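Local coordinates for ancylostoma secreted protein 1 (PDB 3NT8) that is a secreted two-CAP-domain protein of a human hookworm, probably associated with the transition of infective larvae to parasitism, at residues M78-L82 with S174-N178; I96-A100 with V313-D317. All coordinates share one frame; numbering follows the deposited sequence.

Contact 1: residues M78-L82 with S174-N178; sequences MEQQL and SCIYN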
loop_
_atom_site.group_PDB
_atom_site.type_symbol
_atom_site.label_atom_id
_atom_site.label_comp_id
_atom_site.label_asym_id
_atom_site.label_seq_id
_atom_site.Cartn_x
_atom_site.Cartn_y
_atom_site.Cartn_z
ATOM N N MET A 78 -17.930 -9.587 2.061
ATOM C CA MET A 78 -17.247 -8.878 3.162
ATOM C C MET A 78 -18.198 -8.657 4.315
ATOM O O MET A 78 -17.840 -8.980 5.441
ATOM C CB MET A 78 -16.597 -7.560 2.721
ATOM C CG MET A 78 -15.238 -7.815 2.106
ATOM S SD MET A 78 -14.729 -6.398 1.201
ATOM C CE MET A 78 -14.487 -5.285 2.578
ATOM N N GLU A 79 -19.402 -8.170 4.017
ATOM C CA GLU A 79 -20.464 -8.000 5.011
ATOM C C GLU A 79 -20.779 -9.282 5.765
ATOM O O GLU A 79 -20.907 -9.276 7.010
ATOM C CB GLU A 79 -21.747 -7.472 4.370
ATOM C CG GLU A 79 -22.924 -7.268 5.405
ATOM C CD GLU A 79 -24.231 -7.145 4.738
ATOM O OE1 GLU A 79 -24.292 -6.791 3.546
ATOM O OE2 GLU A 79 -25.259 -7.438 5.368
ATOM N N GLN A 80 -20.878 -10.391 5.041
ATOM C CA GLN A 80 -21.355 -11.654 5.660
ATOM C C GLN A 80 -20.309 -12.182 6.590
ATOM O O GLN A 80 -20.617 -12.687 7.668
ATOM C CB GLN A 80 -21.676 -12.709 4.580
ATOM C CG GLN A 80 -22.156 -14.092 5.176
ATOM C CD GLN A 80 -23.548 -14.005 5.813
ATOM O OE1 GLN A 80 -24.520 -13.618 5.168
ATOM N NE2 GLN A 80 -23.628 -14.352 7.104
ATOM N N GLN A 81 -19.058 -12.122 6.154
ATOM C CA GLN A 81 -17.983 -12.604 6.988
ATOM C C GLN A 81 -17.869 -11.823 8.297
ATOM O O GLN A 81 -17.705 -12.411 9.339
ATOM C CB GLN A 81 -16.650 -12.612 6.212
ATOM C CG GLN A 81 -15.602 -13.417 6.920
ATOM C CD GLN A 81 -14.390 -13.752 6.057
ATOM O OE1 GLN A 81 -14.289 -13.336 4.881
ATOM N NE2 GLN A 81 -13.466 -14.523 6.639
ATOM N N LEU A 82 -17.977 -10.505 8.221
ATOM C CA LEU A 82 -17.899 -9.678 9.386
ATOM C C LEU A 82 -19.110 -9.944 10.321
ATOM O O LEU A 82 -18.970 -9.971 11.563
ATOM C CB LEU A 82 -17.830 -8.211 8.979
ATOM C CG LEU A 82 -17.966 -7.178 10.079
ATOM C CD1 LEU A 82 -16.808 -7.361 10.996
ATOM C CD2 LEU A 82 -17.948 -5.789 9.517
ATOM N N SER A 174 -19.454 -2.357 13.271
ATOM C CA SER A 174 -18.120 -2.651 12.723
ATOM C C SER A 174 -18.160 -2.562 11.182
ATOM O O SER A 174 -19.156 -2.784 10.593
ATOM C CB SER A 174 -17.560 -4.026 13.180
ATOM O OG SER A 174 -16.177 -4.202 12.755
ATOM N N CYS A 175 -17.043 -2.192 10.573
ATOM C CA CYS A 175 -16.913 -2.107 9.109
ATOM C C CYS A 175 -15.534 -2.624 8.836
ATOM O O CYS A 175 -14.622 -2.396 9.628
ATOM C CB CYS A 175 -17.011 -0.650 8.572
ATOM S SG CYS A 175 -18.594 0.170 8.645
ATOM N N ILE A 176 -15.410 -3.345 7.715
ATOM C CA ILE A 176 -14.133 -3.829 7.207
ATOM C C ILE A 176 -13.907 -3.272 5.813
ATOM O O ILE A 176 -14.874 -2.932 5.114
ATOM C CB ILE A 176 -14.029 -5.403 7.144
ATOM C CG1 ILE A 176 -15.283 -6.023 6.577
ATOM C CG2 ILE A 176 -13.736 -6.013 8.478
ATOM C CD1 ILE A 176 -15.043 -7.415 6.172
ATOM N N TYR A 177 -12.641 -3.170 5.417
ATOM C CA TYR A 177 -12.253 -2.401 4.213
ATOM C C TYR A 177 -11.167 -3.154 3.509
ATOM O O TYR A 177 -10.280 -3.654 4.166
ATOM C CB TYR A 177 -11.682 -1.020 4.608
ATOM C CG TYR A 177 -12.584 -0.209 5.475
ATOM C CD1 TYR A 177 -13.342 0.851 4.940
ATOM C CD2 TYR A 177 -12.631 -0.419 6.831
ATOM C CE1 TYR A 177 -14.126 1.618 5.760
ATOM C CE2 TYR A 177 -13.419 0.365 7.641
ATOM C CZ TYR A 177 -14.155 1.386 7.103
ATOM O OH TYR A 177 -14.985 2.131 7.867
ATOM N N ASN A 178 -11.212 -3.227 2.185
ATOM C CA ASN A 178 -10.213 -3.938 1.436
ATOM C C ASN A 178 -8.902 -3.132 1.209
ATOM O O ASN A 178 -8.133 -3.441 0.278
ATOM C CB ASN A 178 -10.767 -4.404 0.082
ATOM C CG ASN A 178 -11.028 -3.229 -0.902
ATOM O OD1 ASN A 178 -11.196 -2.077 -0.484
ATOM N ND2 ASN A 178 -11.083 -3.536 -2.211
#

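Contact 2: residues I96-A100 with V313-D317; sequences IQGVA and VLKFD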
loop_
_atom_site.group_PDB
_atom_site.type_symbol
_atom_site.label_atom_id
_atom_site.label_comp_id
_atom_site.label_asym_id
_atom_site.label_seq_id
_atom_site.Cartn_x
_atom_site.Cartn_y
_atom_site.Cartn_z
ATOM N N ILE A 96 -10.333 -11.073 10.266
ATOM C CA ILE A 96 -10.741 -11.418 8.886
ATOM C C ILE A 96 -9.651 -11.174 7.825
ATOM O O ILE A 96 -8.938 -10.129 7.863
ATOM C CB ILE A 96 -12.055 -10.678 8.464
ATOM C CG1 ILE A 96 -13.201 -11.042 9.429
ATOM C CG2 ILE A 96 -12.439 -10.996 6.988
ATOM C CD1 ILE A 96 -14.259 -10.001 9.517
ATOM N N GLN A 97 -9.563 -12.105 6.860
ATOM C CA GLN A 97 -8.507 -12.033 5.841
ATOM C C GLN A 97 -8.711 -10.930 4.819
ATOM O O GLN A 97 -9.851 -10.653 4.415
ATOM C CB GLN A 97 -8.262 -13.375 5.138
ATOM C CG GLN A 97 -9.445 -14.033 4.451
ATOM C CD GLN A 97 -9.329 -15.581 4.464
ATOM O OE1 GLN A 97 -8.397 -16.160 5.060
ATOM N NE2 GLN A 97 -10.283 -16.249 3.813
ATOM N N GLY A 98 -7.603 -10.288 4.431
ATOM C CA GLY A 98 -7.606 -9.336 3.326
ATOM C C GLY A 98 -8.110 -7.929 3.619
ATOM O O GLY A 98 -8.193 -7.096 2.705
ATOM N N VAL A 99 -8.429 -7.637 4.884
ATOM C CA VAL A 99 -9.146 -6.400 5.202
ATOM C C VAL A 99 -8.662 -5.701 6.475
ATOM O O VAL A 99 -8.099 -6.345 7.379
ATOM C CB VAL A 99 -10.685 -6.648 5.319
ATOM C CG1 VAL A 99 -11.300 -7.014 3.914
ATOM C CG2 VAL A 99 -10.977 -7.736 6.421
ATOM N N ALA A 100 -8.902 -4.384 6.518
ATOM C CA ALA A 100 -8.739 -3.617 7.742
ATOM C C ALA A 100 -10.126 -3.501 8.438
ATOM O O ALA A 100 -11.151 -3.614 7.809
ATOM C CB ALA A 100 -8.169 -2.261 7.404
ATOM N N VAL A 313 -2.130 -8.477 7.903
ATOM C CA VAL A 313 -3.313 -8.797 7.031
ATOM C C VAL A 313 -3.157 -10.089 6.243
ATOM O O VAL A 313 -2.233 -10.188 5.443
ATOM C CB VAL A 313 -3.650 -7.678 5.988
ATOM C CG1 VAL A 313 -4.899 -8.000 5.242
ATOM C CG2 VAL A 313 -3.762 -6.324 6.653
ATOM N N LEU A 314 -4.072 -11.036 6.407
ATOM C CA LEU A 314 -3.932 -12.339 5.776
ATOM C C LEU A 314 -4.502 -12.331 4.408
ATOM O O LEU A 314 -5.454 -11.633 4.151
ATOM C CB LEU A 314 -4.573 -13.460 6.588
ATOM C CG LEU A 314 -3.822 -13.945 7.819
ATOM C CD1 LEU A 314 -4.088 -13.053 9.002
ATOM C CD2 LEU A 314 -4.309 -15.368 8.109
ATOM N N LYS A 315 -3.882 -13.080 3.512
ATOM C CA LYS A 315 -4.335 -13.178 2.120
ATOM C C LYS A 315 -4.478 -11.803 1.431
ATOM O O LYS A 315 -5.368 -11.572 0.574
ATOM C CB LYS A 315 -5.607 -14.057 2.003
ATOM C CG LYS A 315 -5.398 -15.531 2.438
ATOM C CD LYS A 315 -6.473 -16.424 1.854
ATOM C CE LYS A 315 -6.271 -17.912 2.208
ATOM N NZ LYS A 315 -7.553 -18.720 2.039
ATOM N N PHE A 316 -3.539 -10.904 1.757
ATOM C CA PHE A 316 -3.596 -9.513 1.265
ATOM C C PHE A 316 -3.420 -9.458 -0.229
ATOM O O PHE A 316 -2.560 -10.133 -0.785
ATOM C CB PHE A 316 -2.583 -8.624 1.990
ATOM C CG PHE A 316 -2.785 -7.173 1.767
ATOM C CD1 PHE A 316 -3.992 -6.557 2.069
ATOM C CD2 PHE A 316 -1.735 -6.384 1.288
ATOM C CE1 PHE A 316 -4.138 -5.168 1.881
ATOM C CE2 PHE A 316 -1.884 -5.008 1.084
ATOM C CZ PHE A 316 -3.087 -4.397 1.388
ATOM N N ASP A 317 -4.256 -8.685 -0.904
ATOM C CA ASP A 317 -4.168 -8.611 -2.349
ATOM C C ASP A 317 -2.686 -8.548 -2.807
ATOM O O ASP A 317 -1.940 -7.703 -2.352
ATOM C CB ASP A 317 -4.890 -7.363 -2.842
ATOM C CG ASP A 317 -4.914 -7.274 -4.330
ATOM O OD1 ASP A 317 -5.915 -7.693 -4.939
ATOM O OD2 ASP A 317 -3.921 -6.818 -4.916
HETATM O O HOH W 1 -6.317 -10.536 8.867
#

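Contact 1: residues M78-L82 with S174-N178
Ile176 meets Met78 and Leu82 through a chi1 of 44°, which sets CG1 between the backbone N and the carbonyl carbon of Ile176 and sends CD1 across to helix 76-85. Leu82 answers with CG anti to its own backbone N (chi1 170°), which lets both methyls touch the strand. The end of Ile176 lies over one turn of the helix: CD1 is 3.8 Å from Met78 CB and 4.0 Å from Leu82 CB, and it also comes within 3.3 Å of Met78 O. That carbonyl already accepts the helical hydrogen bond from Leu82 N, so the methyl packs against an oxygen with a partner of its own. Both methyls of Leu82 meet Ser174: CD2 lies at its carbonyl O, 3.4 Å away, and also touches Ile176 CG1, while CD1 is 3.7 Å from Ser174 OG. The polar needs of that hydroxyl are met on strand 100-107, by Asn102 O and the side chain of Gln101.

Met78 is bent near its end, and the bend brings CE back over the peptide that follows Ile176, 3.5 Å from Ile176 O, and near Asn178 N. No hydrogen bond joins the segments; the interface is buried and made of apolar groups laid on side chain and backbone. The axes of the short segments 78-82 and 174-177 make 132° between their N-to-C directions. Cys175 and Tyr177 point to the other face of the sheet, where Cys175 is in a disulfide with Cys162 and Tyr177 OH bonds His44. Helices packed on both faces of a central sheet make the alpha-beta-alpha sandwich of the CAP domain, here the first of two.

Contact 2: residues I96-A100 with V313-D317
Gln97 and Lys315 lie side by side and point the same way across a loop-to-loop contact between the two CAP domains of the chain, the first domain contributing a type II beta turn from Ile96 to Val99. The amide of Gln97 runs along the aliphatic part of the lysine, with OE1 3.7 Å from Lys315 CD. The Gln97 chain begins with CG between its backbone N and carbonyl carbon (chi1 57°) and bends at chi2, whereas Lys315 stays extended beyond CG. Lys315 NZ is 4.0 Å from Gln97 OE1, and the pair is packed alongside without a hydrogen bond between them. Nearer the backbones, Gln97 CB faces Leu314 CB at 4.0 Å.

Gly98, at the third position of the turn, presents bare backbone to the second domain. Its positive phi (80°) suits glycine. The N-H of Gly98 reaches Leu314 O at 2.6 Å, but with an N-H...O angle of 120° the bond is bent and weak. Val313 approaches with CG1, 3.6 Å from both Gly98 CA and Val99 N, a methyl laid against the peptide and not against a side chain. Phe316 turns the edge of its ring to Gly98 O, which lies near the ring plane; elsewhere this buried ring packs on Val180 and helix 318-330, which begins just past the second loop. Thr381 OG1 bonds both Val313 O and Phe316 N and thereby ties that loop to its own domain. One water bridges the loops: it donates to Ile96 O at 2.8 Å and weakly accepts from Leu314 N at 3.4 Å.

How the contacts relate
Contact 1 is buried inside the first CAP domain and joins a helix to a sheet strand, while contact 2 is partly exposed and spans the two domains through loops. Their chemistry follows: apolar packing in the domain interior, against peptide groups and water at the domain boundary. Their centres are about 11 Å apart and they share a boundary. Ala100 N probably bonds Tyr177 O at 2.8 Å, and Gln81 CD packs on Ile96 CG2. The turn of contact 2 thus runs directly into strand 100-107, the neighbour of the strand in contact 1, and packs on its helix.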